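Local coordinates for protein histidine--tRNA ligase (Thermus thermophilus HB27, PDB 4RDX) that attaches histidine to its tRNA in an ATP-dependent reaction, working as a homodimeric class II aminoacyl-tRNA synthetase, at residues Q23-T28 against R313-L318; A87-Y92 against E132-E137; L158-V163 against E319-G324; Y265-A270 against G287-G292. All coordinates share one frame; numbering follows the deposited sequence.

Interaction 1 of 4, residues Q23-T28 against R313-L318; sequences QRIVAT and RVALAL. With AMP (adenosine monophosphate), chain C.
The guanidinium of Arg313 is gripped by two backbone carbonyls, NE giving a hydrogen bond to Gly121 O and NH1 another to Ala283 O, while C2' of AMP lies over one face of the same plane. Extended from CG to NE, the side chain runs past the ribose and brings Arg313 CD to 3.4 Å from AMP O2'. A leucine in place of Arg313 would probably leave both carbonyls without their donor and the ribose without its flat neighbour. Helix 311-320, the helix of class II motif 3, uses another side to pack on helix 17-35, the long helix of motif 1. The two segment axes are 10.8 Å apart, at 107°. Ile25 meets Leu318 tip to tip, CD1 to CD1 at 3.9 Å, and Ile25 CD1 also touches Val314 CG1 at 3.8 Å. A bend at chi3 (77°) turns Arg24 NH2 to within 3.8 Å of Leu318 CD1. Phe309 backs both Ile25 and Val314, and Gln23 bonds to Glu40 of the second subunit.

Interaction 2 of 4, residues A87-Y92 against E132-E137; sequences AMVRAY and EALGSE. With HIS (histidine), chain D.
Met88 lays its methyl group against the stem of Glu132, with CE 3.6 Å from Glu132 CG, the two side chains crossing at about a right angle. Beyond this contact the glutamate bends at chi2 (-58°), which turns its carboxylate to the bound histidine, whose NE2 lies 2.6 Å from Glu132 OE2 in a weak bond of poor angle (122°). Thr85 OG1 holds the same oxygen, and Tyr290 OH is the probable partner of OE1, though modelled too close to be trusted; together they would limit the turning of the carboxylate. Further along the strand, Leu134 also points toward the helix. Leu134 CD1 rests obliquely on the ring of Tyr92, 3.8 Å from Tyr92 CD2, and Leu134 CD2 is 4.0 Å from Val89 CG2. Tyr92 bonds through its hydroxyl to Gln102. Helix 85-94 thus lies over the second strand of the antiparallel pair 104-113 and 125-134, the class II motif 2, with Met88 also touching Met108. Gly135, just after the strand, has a positive phi (107°) suited to glycine. An acid held by Thr85, and probably by Tyr290, offers the substrate imidazole an acceptor for its N-H, consistent with a part in recognising histidine.

Interaction 3 of 4, residues L158-V163 against E319-G324; sequences LRRLKV and EAEGFG
Glu321 reaches across to the backbone of Arg159, whose N donates to OE1 at 3.2 Å (147°), meeting the syn lone pair of that oxygen. With CG anti to the carbonyl carbon (chi1 -67°) and the chain extended beyond it (chi2 -170°), the carboxylate is carried out to the loop ahead of strand 161-167. Leu158 crosses it at about a right angle, CD2 lying 3.5 Å from Glu321 CD. Glu321 OE1 lies in the plane of the Phe323 ring, at its edge. Arg160 lends its CB, 3.9 Å from Glu321 OE2, since bends at chi2 and chi3 lead its guanidinium away to a salt bridge with Glu276. Shortening Glu321 to an alanine is likely to leave Arg159 N without this acceptor and to open a gap beside Leu158 CD2. Just behind, Gly322 is the C-prime residue of a Schellman motif that ends helix 311-320. Leu158 also packs on Ala317 and Leu318 of that helix and on His275 of strand 269-275, next to strand 161-167 in the large sheet.

Interaction 4 of 4, residues Y265-A270 against G287-G292; sequences YYVRTA and GGRYDG. With HIS (histidine), chain D.
Three backbone hydrogen bonds join the segments: Arg289 N to Thr269 O (2.9 Å), Asp291 N to Tyr265 O (2.9 Å, 166°) and Val267 N to Arg289 O (3.0 Å), the last with its donor well above the carbonyl plane. Tyr266 faces Tyr290 and Ala270 faces Gly288 as antiparallel non-hydrogen-bonded pairs, and the register shift between them is a beta bulge at the Arg268 corner. Asp142 bridges the two strands at the bulge, with a salt bridge to Arg289 NH2 and a hydrogen bond to Thr269 OG1. The side chains of Arg289 and Arg268 run alongside each other, CD to CD at 4.1 Å, while Arg268 NE turns to Asp170. CE1 of Tyr265 lies over one face of the Tyr266 ring, toward its rim, and ND1 of the bound histidine is at that ring's edge. Tyr290 CG sits between the backbone N and the carbonyl carbon (chi1 47°), leading the ring away from the partner strand to bring CE2 3.8 Å from the ligand's CE1. Gly287 CA comes within 3.2 Å of the histidine O, and a side chain on Gly288 would run into Thr269 O. Tyr265 and Tyr266 end the first histidine-specific motif of this family, and 287-292 lies in the second. Helix 233-248 packs on Arg289 and helix 85-94 on Tyr290, while strands 161-167 and 304-310 flank the hairpin in the sheet.

How the interactions relate
Interactions 2 and 4 lie on the same side of the chain's centre, their own centres 12 Å apart, and both touch the bound histidine; Ser136 O probably receives Arg289 NH1. Interactions 1 and 3, 10 Å apart, share helix 311-320, the first near the middle of the chain and the second across the centre from interaction 2; the carbonyl of Leu318 probably takes Phe323 N. Between the two pairs the centres are 25 to 31 Å apart. Interactions 2, 3 and 4 all reach the large mixed sheet. Along the chain, interactions 2 and 4 nest within the loop closed by interaction 1, whereas 1 and 3 cross. Sequence-distant parts thereby build adjoining histidine and AMP sites on one sheet.

Interaction 1 of 4, residues Q23-T28 against R313-L318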
loop_
_atom_site.group_PDB
_atom_site.type_symbol
_atom_site.label_atom_id
_atom_site.label_comp_id
_atom_site.label_asym_id
_atom_site.label_seq_id
_atom_site.Cartn_x
_atom_site.Cartn_y
_atom_site.Cartn_z
ATOM N N GLN A 23 4.031 6.076 6.063
ATOM C CA GLN A 23 4.665 6.276 4.766
ATOM C C GLN A 23 6.167 6.573 4.855
ATOM O O GLN A 23 6.961 6.012 4.094
ATOM C CB GLN A 23 3.948 7.392 4.012
ATOM C CG GLN A 23 2.581 6.989 3.483
ATOM C CD GLN A 23 1.839 8.153 2.870
ATOM O OE1 GLN A 23 2.098 9.310 3.202
ATOM N NE2 GLN A 23 0.910 7.854 1.969
ATOM N N ARG A 24 6.550 7.463 5.771
ATOM C CA ARG A 24 7.964 7.769 6.007
ATOM C C ARG A 24 8.727 6.516 6.432
ATOM O O ARG A 24 9.829 6.240 5.928
ATOM C CB ARG A 24 8.122 8.871 7.067
ATOM C CG ARG A 24 9.570 9.319 7.276
ATOM C CD ARG A 24 9.698 10.585 8.149
ATOM N NE ARG A 24 9.526 10.306 9.568
ATOM C CZ ARG A 24 10.522 10.029 10.403
ATOM N NH1 ARG A 24 11.777 10.003 9.965
ATOM N NH2 ARG A 24 10.256 9.775 11.679
ATOM N N ILE A 25 8.125 5.757 7.345
ATOM C CA ILE A 25 8.734 4.520 7.827
ATOM C C ILE A 25 8.983 3.505 6.697
ATOM O O ILE A 25 10.092 2.970 6.549
ATOM C CB ILE A 25 7.889 3.891 8.958
ATOM C CG1 ILE A 25 7.845 4.825 10.172
ATOM C CG2 ILE A 25 8.420 2.518 9.333
ATOM C CD1 ILE A 25 6.976 4.336 11.322
ATOM N N VAL A 26 7.952 3.262 5.891
ATOM C CA VAL A 26 8.063 2.323 4.776
ATOM C C VAL A 26 9.068 2.803 3.731
ATOM O O VAL A 26 9.812 2.002 3.167
ATOM C CB VAL A 26 6.693 2.051 4.114
ATOM C CG1 VAL A 26 6.861 1.270 2.821
ATOM C CG2 VAL A 26 5.798 1.288 5.072
ATOM N N ALA A 27 9.099 4.110 3.485
ATOM C CA ALA A 27 10.064 4.686 2.552
ATOM C C ALA A 27 11.499 4.412 3.005
ATOM O O ALA A 27 12.345 3.963 2.213
ATOM C CB ALA A 27 9.827 6.179 2.399
ATOM N N THR A 28 11.764 4.685 4.280
ATOM C CA THR A 28 13.079 4.411 4.862
ATOM C C THR A 28 13.448 2.925 4.778
ATOM O O THR A 28 14.578 2.579 4.420
ATOM C CB THR A 28 13.167 4.921 6.319
ATOM O OG1 THR A 28 13.484 6.319 6.316
ATOM C CG2 THR A 28 14.235 4.174 7.093
ATOM N N ARG A 313 4.100 0.016 15.891
ATOM C CA ARG A 313 4.944 0.048 17.084
ATOM C C ARG A 313 6.168 0.937 16.873
ATOM O O ARG A 313 6.645 1.589 17.799
ATOM C CB ARG A 313 5.375 -1.362 17.480
ATOM C CG ARG A 313 4.209 -2.305 17.738
ATOM C CD ARG A 313 4.652 -3.572 18.460
ATOM N NE ARG A 313 3.516 -4.444 18.749
ATOM C CZ ARG A 313 3.616 -5.676 19.236
ATOM N NH1 ARG A 313 4.809 -6.198 19.495
ATOM N NH2 ARG A 313 2.518 -6.388 19.462
ATOM N N VAL A 314 6.664 0.976 15.644
ATOM C CA VAL A 314 7.761 1.864 15.299
ATOM C C VAL A 314 7.304 3.325 15.347
ATOM O O VAL A 314 8.062 4.201 15.757
ATOM C CB VAL A 314 8.353 1.521 13.898
ATOM C CG1 VAL A 314 9.423 2.522 13.536
ATOM C CG2 VAL A 314 8.918 0.110 13.895
ATOM N N ALA A 315 6.055 3.578 14.955
ATOM C CA ALA A 315 5.487 4.922 15.063
ATOM C C ALA A 315 5.421 5.347 16.529
ATOM O O ALA A 315 5.845 6.453 16.898
ATOM C CB ALA A 315 4.105 4.983 14.423
ATOM N N LEU A 316 4.895 4.448 17.355
ATOM C CA LEU A 316 4.820 4.654 18.797
ATOM C C LEU A 316 6.197 4.957 19.389
ATOM O O LEU A 316 6.345 5.864 20.209
ATOM C CB LEU A 316 4.214 3.421 19.475
ATOM C CG LEU A 316 2.746 3.099 19.188
ATOM C CD1 LEU A 316 2.374 1.757 19.799
ATOM C CD2 LEU A 316 1.839 4.192 19.723
ATOM N N ALA A 317 7.201 4.201 18.955
ATOM C CA ALA A 317 8.570 4.387 19.428
ATOM C C ALA A 317 9.128 5.740 18.994
ATOM O O ALA A 317 9.855 6.392 19.744
ATOM C CB ALA A 317 9.465 3.256 18.934
ATOM N N LEU A 318 8.786 6.152 17.777
ATOM C CA LEU A 318 9.265 7.418 17.233
ATOM C C LEU A 318 8.669 8.604 17.983
ATOM O O LEU A 318 9.361 9.589 18.248
ATOM C CB LEU A 318 8.969 7.512 15.733
ATOM C CG LEU A 318 9.905 6.712 14.819
ATOM C CD1 LEU A 318 9.330 6.556 13.416
ATOM C CD2 LEU A 318 11.284 7.362 14.764
HETATM P P AMP C . 5.636 -11.634 14.654
HETATM O O1P AMP C . 5.009 -12.037 13.341
HETATM O O2P AMP C . 4.821 -12.022 15.862
HETATM O O3P AMP C . 7.108 -11.943 14.753
HETATM O "O5'" AMP C . 5.568 -10.045 14.601
HETATM C "C5'" AMP C . 6.708 -9.269 14.260
HETATM C "C4'" AMP C . 6.487 -7.818 14.602
HETATM O "O4'" AMP C . 5.250 -7.373 13.989
HETATM C "C3'" AMP C . 6.311 -7.521 16.086
HETATM O "O3'" AMP C . 7.546 -7.332 16.754
HETATM C "C2'" AMP C . 5.420 -6.284 16.095
HETATM O "O2'" AMP C . 6.189 -5.108 15.892
HETATM C "C1'" AMP C . 4.548 -6.516 14.862
HETATM N N9 AMP C . 3.262 -7.156 15.197
HETATM C C8 AMP C . 3.057 -8.481 15.324
HETATM N N7 AMP C . 1.761 -8.754 15.633
HETATM C C5 AMP C . 1.111 -7.576 15.705
HETATM C C6 AMP C . -0.274 -7.138 15.999
HETATM N N6 AMP C . -1.255 -8.033 16.273
HETATM N N1 AMP C . -0.533 -5.811 15.973
HETATM C C2 AMP C . 0.431 -4.912 15.703
HETATM N N3 AMP C . 1.706 -5.235 15.430
HETATM C C4 AMP C . 2.104 -6.528 15.418
#

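Interaction 2 of 4, residues A87-Y92 against E132-E137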
loop_
_atom_site.group_PDB
_atom_site.type_symbol
_atom_site.label_atom_id
_atom_site.label_comp_id
_atom_site.label_asym_id
_atom_site.label_seq_id
_atom_site.Cartn_x
_atom_site.Cartn_y
_atom_site.Cartn_z
ATOM N N ALA A 87 4.272 -16.596 2.897
ATOM C CA ALA A 87 3.778 -16.090 1.623
ATOM C C ALA A 87 4.931 -15.786 0.669
ATOM O O ALA A 87 4.849 -16.069 -0.529
ATOM C CB ALA A 87 2.909 -14.858 1.837
ATOM N N MET A 88 6.013 -15.226 1.202
ATOM C CA MET A 88 7.175 -14.910 0.375
ATOM C C MET A 88 7.917 -16.159 -0.084
ATOM O O MET A 88 8.484 -16.179 -1.177
ATOM C CB MET A 88 8.123 -13.943 1.089
ATOM C CG MET A 88 7.747 -12.480 0.904
ATOM S SD MET A 88 8.622 -11.410 2.055
ATOM C CE MET A 88 8.126 -12.164 3.597
ATOM N N VAL A 89 7.917 -17.198 0.746
ATOM C CA VAL A 89 8.492 -18.472 0.321
ATOM C C VAL A 89 7.632 -19.107 -0.773
ATOM O O VAL A 89 8.153 -19.670 -1.741
ATOM C CB VAL A 89 8.678 -19.456 1.492
ATOM C CG1 VAL A 89 9.229 -20.782 0.987
ATOM C CG2 VAL A 89 9.609 -18.864 2.534
ATOM N N ARG A 90 6.315 -19.004 -0.620
ATOM C CA ARG A 90 5.399 -19.479 -1.652
ATOM C C ARG A 90 5.667 -18.740 -2.965
ATOM O O ARG A 90 5.613 -19.332 -4.041
ATOM C CB ARG A 90 3.943 -19.301 -1.209
ATOM C CG ARG A 90 2.926 -20.128 -1.998
ATOM C CD ARG A 90 2.449 -19.399 -3.243
ATOM N NE ARG A 90 1.935 -18.073 -2.922
ATOM C CZ ARG A 90 2.175 -16.982 -3.641
ATOM N NH1 ARG A 90 2.924 -17.055 -4.733
ATOM N NH2 ARG A 90 1.667 -15.815 -3.270
ATOM N N ALA A 91 5.958 -17.445 -2.865
ATOM C CA ALA A 91 6.316 -16.645 -4.035
ATOM C C ALA A 91 7.630 -17.125 -4.644
ATOM O O ALA A 91 7.779 -17.174 -5.867
ATOM C CB ALA A 91 6.409 -15.178 -3.663
ATOM N N TYR A 92 8.583 -17.462 -3.780
ATOM C CA TYR A 92 9.859 -18.027 -4.212
ATOM C C TYR A 92 9.629 -19.287 -5.044
ATOM O O TYR A 92 10.226 -19.458 -6.106
ATOM C CB TYR A 92 10.744 -18.341 -3.000
ATOM C CG TYR A 92 12.090 -18.938 -3.343
ATOM C CD1 TYR A 92 12.265 -20.318 -3.415
ATOM C CD2 TYR A 92 13.191 -18.129 -3.581
ATOM C CE1 TYR A 92 13.498 -20.871 -3.724
ATOM C CE2 TYR A 92 14.421 -18.677 -3.894
ATOM C CZ TYR A 92 14.573 -20.041 -3.962
ATOM O OH TYR A 92 15.810 -20.564 -4.271
ATOM N N GLU A 132 13.322 -11.230 3.595
ATOM C CA GLU A 132 13.775 -12.617 3.539
ATOM C C GLU A 132 14.989 -12.785 2.633
ATOM O O GLU A 132 15.043 -12.243 1.536
ATOM C CB GLU A 132 12.660 -13.552 3.062
ATOM C CG GLU A 132 11.403 -13.537 3.910
ATOM C CD GLU A 132 11.659 -13.898 5.361
ATOM O OE1 GLU A 132 12.582 -14.695 5.628
ATOM O OE2 GLU A 132 10.937 -13.377 6.236
ATOM N N ALA A 133 15.967 -13.536 3.117
ATOM C CA ALA A 133 17.081 -13.988 2.306
ATOM C C ALA A 133 16.929 -15.493 2.167
ATOM O O ALA A 133 16.963 -16.232 3.166
ATOM C CB ALA A 133 18.400 -13.634 2.956
ATOM N N LEU A 134 16.736 -15.933 0.926
ATOM C CA LEU A 134 16.424 -17.327 0.643
ATOM C C LEU A 134 17.468 -17.980 -0.255
ATOM O O LEU A 134 17.981 -17.358 -1.190
ATOM C CB LEU A 134 15.043 -17.430 -0.011
ATOM C CG LEU A 134 13.841 -16.961 0.812
ATOM C CD1 LEU A 134 12.667 -16.618 -0.093
ATOM C CD2 LEU A 134 13.438 -18.026 1.816
ATOM N N GLY A 135 17.782 -19.238 0.040
ATOM C CA GLY A 135 18.643 -20.027 -0.820
ATOM C C GLY A 135 20.043 -20.281 -0.293
ATOM O O GLY A 135 20.891 -20.796 -1.019
ATOM N N SER A 136 20.294 -19.933 0.964
ATOM C CA SER A 136 21.617 -20.144 1.538
ATOM C C SER A 136 21.620 -20.312 3.062
ATOM O O SER A 136 20.754 -19.784 3.759
ATOM C CB SER A 136 22.565 -19.021 1.104
ATOM O OG SER A 136 23.791 -19.070 1.823
ATOM N N GLU A 137 22.613 -21.055 3.552
ATOM C CA GLU A 137 22.760 -21.396 4.969
ATOM C C GLU A 137 23.830 -20.534 5.658
ATOM O O GLU A 137 23.959 -20.544 6.883
ATOM C CB GLU A 137 23.129 -22.880 5.099
ATOM C CG GLU A 137 23.125 -23.442 6.518
ATOM C CD GLU A 137 21.746 -23.863 6.978
ATOM O OE1 GLU A 137 20.968 -24.364 6.140
ATOM O OE2 GLU A 137 21.440 -23.695 8.177
HETATM N N HIS D . 7.639 -13.758 13.521
HETATM C CA HIS D . 8.677 -14.225 12.612
HETATM C C HIS D . 9.989 -14.347 13.371
HETATM O O HIS D . 10.883 -15.093 12.978
HETATM C CB HIS D . 8.819 -13.256 11.433
HETATM C CG HIS D . 9.837 -13.688 10.415
HETATM N ND1 HIS D . 10.460 -14.909 10.444
HETATM C CD2 HIS D . 10.332 -13.028 9.343
HETATM C CE1 HIS D . 11.297 -15.000 9.436
HETATM N NE2 HIS D . 11.243 -13.874 8.740
HETATM O OXT HIS D . 10.182 -13.697 14.398
#

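Interaction 3 of 4, residues L158-V163 against E319-G324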
loop_
_atom_site.group_PDB
_atom_site.type_symbol
_atom_site.label_atom_id
_atom_site.label_comp_id
_atom_site.label_asym_id
_atom_site.label_seq_id
_atom_site.Cartn_x
_atom_site.Cartn_y
_atom_site.Cartn_z
ATOM N N LEU A 158 15.784 6.419 15.528
ATOM C CA LEU A 158 15.725 5.794 16.839
ATOM C C LEU A 158 17.099 5.502 17.429
ATOM O O LEU A 158 17.949 4.872 16.798
ATOM C CB LEU A 158 14.903 4.503 16.792
ATOM C CG LEU A 158 13.397 4.643 16.568
ATOM C CD1 LEU A 158 12.750 3.271 16.467
ATOM C CD2 LEU A 158 12.751 5.465 17.678
ATOM N N ARG A 159 17.304 5.991 18.644
ATOM C CA ARG A 159 18.342 5.487 19.516
ATOM C C ARG A 159 17.568 4.669 20.542
ATOM O O ARG A 159 16.375 4.444 20.355
ATOM C CB ARG A 159 19.100 6.637 20.174
ATOM C CG ARG A 159 19.693 7.645 19.188
ATOM C CD ARG A 159 20.541 6.954 18.120
ATOM N NE ARG A 159 21.277 7.898 17.280
ATOM C CZ ARG A 159 21.244 7.907 15.949
ATOM N NH1 ARG A 159 20.506 7.024 15.293
ATOM N NH2 ARG A 159 21.951 8.800 15.272
ATOM N N ARG A 160 18.229 4.205 21.597
ATOM C CA ARG A 160 17.537 3.496 22.674
ATOM C C ARG A 160 16.792 2.245 22.198
ATOM O O ARG A 160 15.580 2.130 22.386
ATOM C CB ARG A 160 16.545 4.433 23.371
ATOM C CG ARG A 160 17.108 5.796 23.730
ATOM C CD ARG A 160 18.067 5.675 24.884
ATOM N NE ARG A 160 17.483 4.874 25.954
ATOM C CZ ARG A 160 18.143 4.474 27.033
ATOM N NH1 ARG A 160 19.419 4.796 27.191
ATOM N NH2 ARG A 160 17.529 3.745 27.952
ATOM N N LEU A 161 17.516 1.314 21.588
ATOM C CA LEU A 161 16.929 0.059 21.128
ATOM C C LEU A 161 17.644 -1.099 21.812
ATOM O O LEU A 161 18.830 -0.995 22.122
ATOM C CB LEU A 161 17.095 -0.078 19.612
ATOM C CG LEU A 161 16.611 1.043 18.689
ATOM C CD1 LEU A 161 17.328 0.966 17.347
ATOM C CD2 LEU A 161 15.103 0.974 18.494
ATOM N N LYS A 162 16.941 -2.203 22.052
ATOM C CA LYS A 162 17.623 -3.394 22.563
ATOM C C LYS A 162 17.581 -4.573 21.596
ATOM O O LYS A 162 16.526 -5.167 21.370
ATOM C CB LYS A 162 17.093 -3.834 23.929
ATOM C CG LYS A 162 17.872 -5.029 24.477
ATOM C CD LYS A 162 17.121 -5.780 25.556
ATOM C CE LYS A 162 17.115 -5.016 26.862
ATOM N NZ LYS A 162 16.290 -5.717 27.883
ATOM N N VAL A 163 18.738 -4.912 21.038
ATOM C CA VAL A 163 18.855 -6.078 20.173
ATOM C C VAL A 163 19.060 -7.342 21.002
ATOM O O VAL A 163 20.027 -7.453 21.756
ATOM C CB VAL A 163 20.029 -5.939 19.185
ATOM C CG1 VAL A 163 20.101 -7.158 18.274
ATOM C CG2 VAL A 163 19.888 -4.662 18.370
ATOM N N GLU A 319 7.387 8.511 18.326
ATOM C CA GLU A 319 6.761 9.569 19.110
ATOM C C GLU A 319 7.311 9.568 20.532
ATOM O O GLU A 319 7.497 10.622 21.137
ATOM C CB GLU A 319 5.237 9.420 19.132
ATOM C CG GLU A 319 4.521 10.498 19.946
ATOM C CD GLU A 319 4.760 11.905 19.413
ATOM O OE1 GLU A 319 5.828 12.489 19.703
ATOM O OE2 GLU A 319 3.872 12.427 18.707
ATOM N N ALA A 320 7.580 8.375 21.056
ATOM C CA ALA A 320 8.118 8.236 22.403
ATOM C C ALA A 320 9.468 8.935 22.545
ATOM O O ALA A 320 9.815 9.422 23.621
ATOM C CB ALA A 320 8.234 6.768 22.779
ATOM N N GLU A 321 10.218 8.991 21.450
ATOM C CA GLU A 321 11.538 9.613 21.455
ATOM C C GLU A 321 11.536 11.037 20.909
ATOM O O GLU A 321 12.592 11.627 20.692
ATOM C CB GLU A 321 12.538 8.751 20.690
ATOM C CG GLU A 321 12.827 7.437 21.373
ATOM C CD GLU A 321 13.986 6.703 20.747
ATOM O OE1 GLU A 321 14.941 7.365 20.289
ATOM O OE2 GLU A 321 13.937 5.460 20.711
ATOM N N GLY A 322 10.345 11.581 20.686
ATOM C CA GLY A 322 10.207 12.990 20.369
ATOM C C GLY A 322 10.304 13.373 18.904
ATOM O O GLY A 322 10.306 14.558 18.575
ATOM N N PHE A 323 10.384 12.384 18.019
ATOM C CA PHE A 323 10.432 12.663 16.587
ATOM C C PHE A 323 9.047 12.972 16.032
ATOM O O PHE A 323 8.141 12.141 16.094
ATOM C CB PHE A 323 11.059 11.497 15.822
ATOM C CG PHE A 323 12.475 11.209 16.221
ATOM C CD1 PHE A 323 13.524 11.930 15.675
ATOM C CD2 PHE A 323 12.755 10.223 17.152
ATOM C CE1 PHE A 323 14.828 11.668 16.047
ATOM C CE2 PHE A 323 14.055 9.956 17.525
ATOM C CZ PHE A 323 15.093 10.680 16.974
ATOM N N GLY A 324 8.894 14.176 15.492
ATOM C CA GLY A 324 7.643 14.592 14.886
ATOM C C GLY A 324 7.806 14.864 13.403
ATOM O O GLY A 324 8.913 14.794 12.871
#

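Interaction 4 of 4, residues Y265-A270 against G287-G292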
loop_
_atom_site.group_PDB
_atom_site.type_symbol
_atom_site.label_atom_id
_atom_site.label_comp_id
_atom_site.label_asym_id
_atom_site.label_seq_id
_atom_site.Cartn_x
_atom_site.Cartn_y
_atom_site.Cartn_z
ATOM N N TYR A 265 9.617 -25.062 12.524
ATOM C CA TYR A 265 10.443 -24.998 11.322
ATOM C C TYR A 265 11.504 -23.917 11.470
ATOM O O TYR A 265 12.380 -23.764 10.617
ATOM C CB TYR A 265 9.624 -24.844 10.027
ATOM C CG TYR A 265 8.696 -23.645 9.936
ATOM C CD1 TYR A 265 9.185 -22.344 9.990
ATOM C CD2 TYR A 265 7.332 -23.820 9.742
ATOM C CE1 TYR A 265 8.339 -21.257 9.890
ATOM C CE2 TYR A 265 6.478 -22.740 9.638
ATOM C CZ TYR A 265 6.986 -21.461 9.712
ATOM O OH TYR A 265 6.138 -20.384 9.608
ATOM N N TYR A 266 11.411 -23.172 12.567
ATOM C CA TYR A 266 12.458 -22.237 12.944
ATOM C C TYR A 266 13.637 -23.007 13.515
ATOM O O TYR A 266 13.464 -23.858 14.389
ATOM C CB TYR A 266 11.948 -21.230 13.974
ATOM C CG TYR A 266 10.910 -20.266 13.446
ATOM C CD1 TYR A 266 11.281 -19.147 12.716
ATOM C CD2 TYR A 266 9.561 -20.464 13.695
ATOM C CE1 TYR A 266 10.334 -18.262 12.239
ATOM C CE2 TYR A 266 8.610 -19.585 13.221
ATOM C CZ TYR A 266 9.001 -18.487 12.495
ATOM O OH TYR A 266 8.056 -17.608 12.024
ATOM N N VAL A 267 14.830 -22.721 13.006
ATOM C CA VAL A 267 16.044 -23.361 13.492
ATOM C C VAL A 267 17.156 -22.332 13.652
ATOM O O VAL A 267 17.116 -21.266 13.037
ATOM C CB VAL A 267 16.519 -24.479 12.543
ATOM C CG1 VAL A 267 15.547 -25.643 12.552
ATOM C CG2 VAL A 267 16.706 -23.932 11.132
ATOM N N ARG A 268 18.141 -22.657 14.486
ATOM C CA ARG A 268 19.305 -21.798 14.696
ATOM C C ARG A 268 18.946 -20.380 15.149
ATOM O O ARG A 268 18.212 -20.199 16.120
ATOM C CB ARG A 268 20.191 -21.773 13.442
ATOM C CG ARG A 268 21.099 -22.997 13.309
ATOM C CD ARG A 268 21.031 -23.624 11.921
ATOM N NE ARG A 268 21.568 -24.985 11.913
ATOM C CZ ARG A 268 22.778 -25.317 11.474
ATOM N NH1 ARG A 268 23.592 -24.390 10.989
ATOM N NH2 ARG A 268 23.173 -26.582 11.513
ATOM N N THR A 269 19.454 -19.384 14.427
ATOM C CA THR A 269 19.341 -17.980 14.824
ATOM C C THR A 269 17.915 -17.478 15.071
ATOM O O THR A 269 17.019 -17.666 14.243
ATOM C CB THR A 269 20.012 -17.050 13.787
ATOM O OG1 THR A 269 21.236 -17.639 13.329
ATOM C CG2 THR A 269 20.305 -15.693 14.405
ATOM N N ALA A 270 17.719 -16.847 16.224
ATOM C CA ALA A 270 16.492 -16.114 16.512
ATOM C C ALA A 270 16.882 -14.763 17.098
ATOM O O ALA A 270 17.860 -14.662 17.844
ATOM C CB ALA A 270 15.611 -16.887 17.484
ATOM N N GLY A 287 12.870 -11.814 14.072
ATOM C CA GLY A 287 13.035 -12.749 12.982
ATOM C C GLY A 287 14.001 -13.860 13.317
ATOM O O GLY A 287 14.250 -14.155 14.487
ATOM N N GLY A 288 14.544 -14.486 12.280
ATOM C CA GLY A 288 15.516 -15.541 12.456
ATOM C C GLY A 288 15.598 -16.467 11.262
ATOM O O GLY A 288 15.140 -16.142 10.161
ATOM N N ARG A 289 16.186 -17.635 11.501
ATOM C CA ARG A 289 16.407 -18.633 10.466
ATOM C C ARG A 289 15.329 -19.714 10.488
ATOM O O ARG A 289 14.800 -20.065 11.544
ATOM C CB ARG A 289 17.800 -19.253 10.631
ATOM C CG ARG A 289 18.146 -20.349 9.638
ATOM C CD ARG A 289 19.650 -20.587 9.576
ATOM N NE ARG A 289 20.349 -19.499 8.896
ATOM C CZ ARG A 289 20.348 -19.320 7.578
ATOM N NH1 ARG A 289 19.674 -20.154 6.795
ATOM N NH2 ARG A 289 21.014 -18.306 7.041
ATOM N N TYR A 290 15.000 -20.219 9.305
ATOM C CA TYR A 290 14.041 -21.297 9.145
ATOM C C TYR A 290 14.520 -22.271 8.082
ATOM O O TYR A 290 15.283 -21.911 7.166
ATOM C CB TYR A 290 12.661 -20.752 8.777
ATOM C CG TYR A 290 12.681 -19.713 7.678
ATOM C CD1 TYR A 290 12.574 -20.079 6.341
ATOM C CD2 TYR A 290 12.803 -18.364 7.980
ATOM C CE1 TYR A 290 12.586 -19.125 5.338
ATOM C CE2 TYR A 290 12.823 -17.409 6.988
ATOM C CZ TYR A 290 12.715 -17.791 5.670
ATOM O OH TYR A 290 12.733 -16.830 4.685
ATOM N N ASP A 291 14.050 -23.505 8.215
ATOM C CA ASP A 291 14.453 -24.598 7.355
ATOM C C ASP A 291 13.405 -25.689 7.509
ATOM O O ASP A 291 13.271 -26.283 8.579
ATOM C CB ASP A 291 15.824 -25.112 7.789
ATOM C CG ASP A 291 16.545 -25.858 6.690
ATOM O OD1 ASP A 291 16.415 -25.458 5.514
ATOM O OD2 ASP A 291 17.245 -26.844 7.005
ATOM N N GLY A 292 12.648 -25.939 6.446
ATOM C CA GLY A 292 11.559 -26.897 6.496
ATOM C C GLY A 292 10.262 -26.295 5.991
ATOM O O GLY A 292 9.326 -27.012 5.646
HETATM N N HIS D . 7.639 -13.758 13.521
HETATM C CA HIS D . 8.677 -14.225 12.612
HETATM C C HIS D . 9.989 -14.347 13.371
HETATM O O HIS D . 10.883 -15.093 12.978
HETATM C CB HIS D . 8.819 -13.256 11.433
HETATM C CG HIS D . 9.837 -13.688 10.415
HETATM N ND1 HIS D . 10.460 -14.909 10.444
HETATM C CD2 HIS D . 10.332 -13.028 9.343
HETATM C CE1 HIS D . 11.297 -15.000 9.436
HETATM N NE2 HIS D . 11.243 -13.874 8.740
HETATM O OXT HIS D . 10.182 -13.697 14.398
#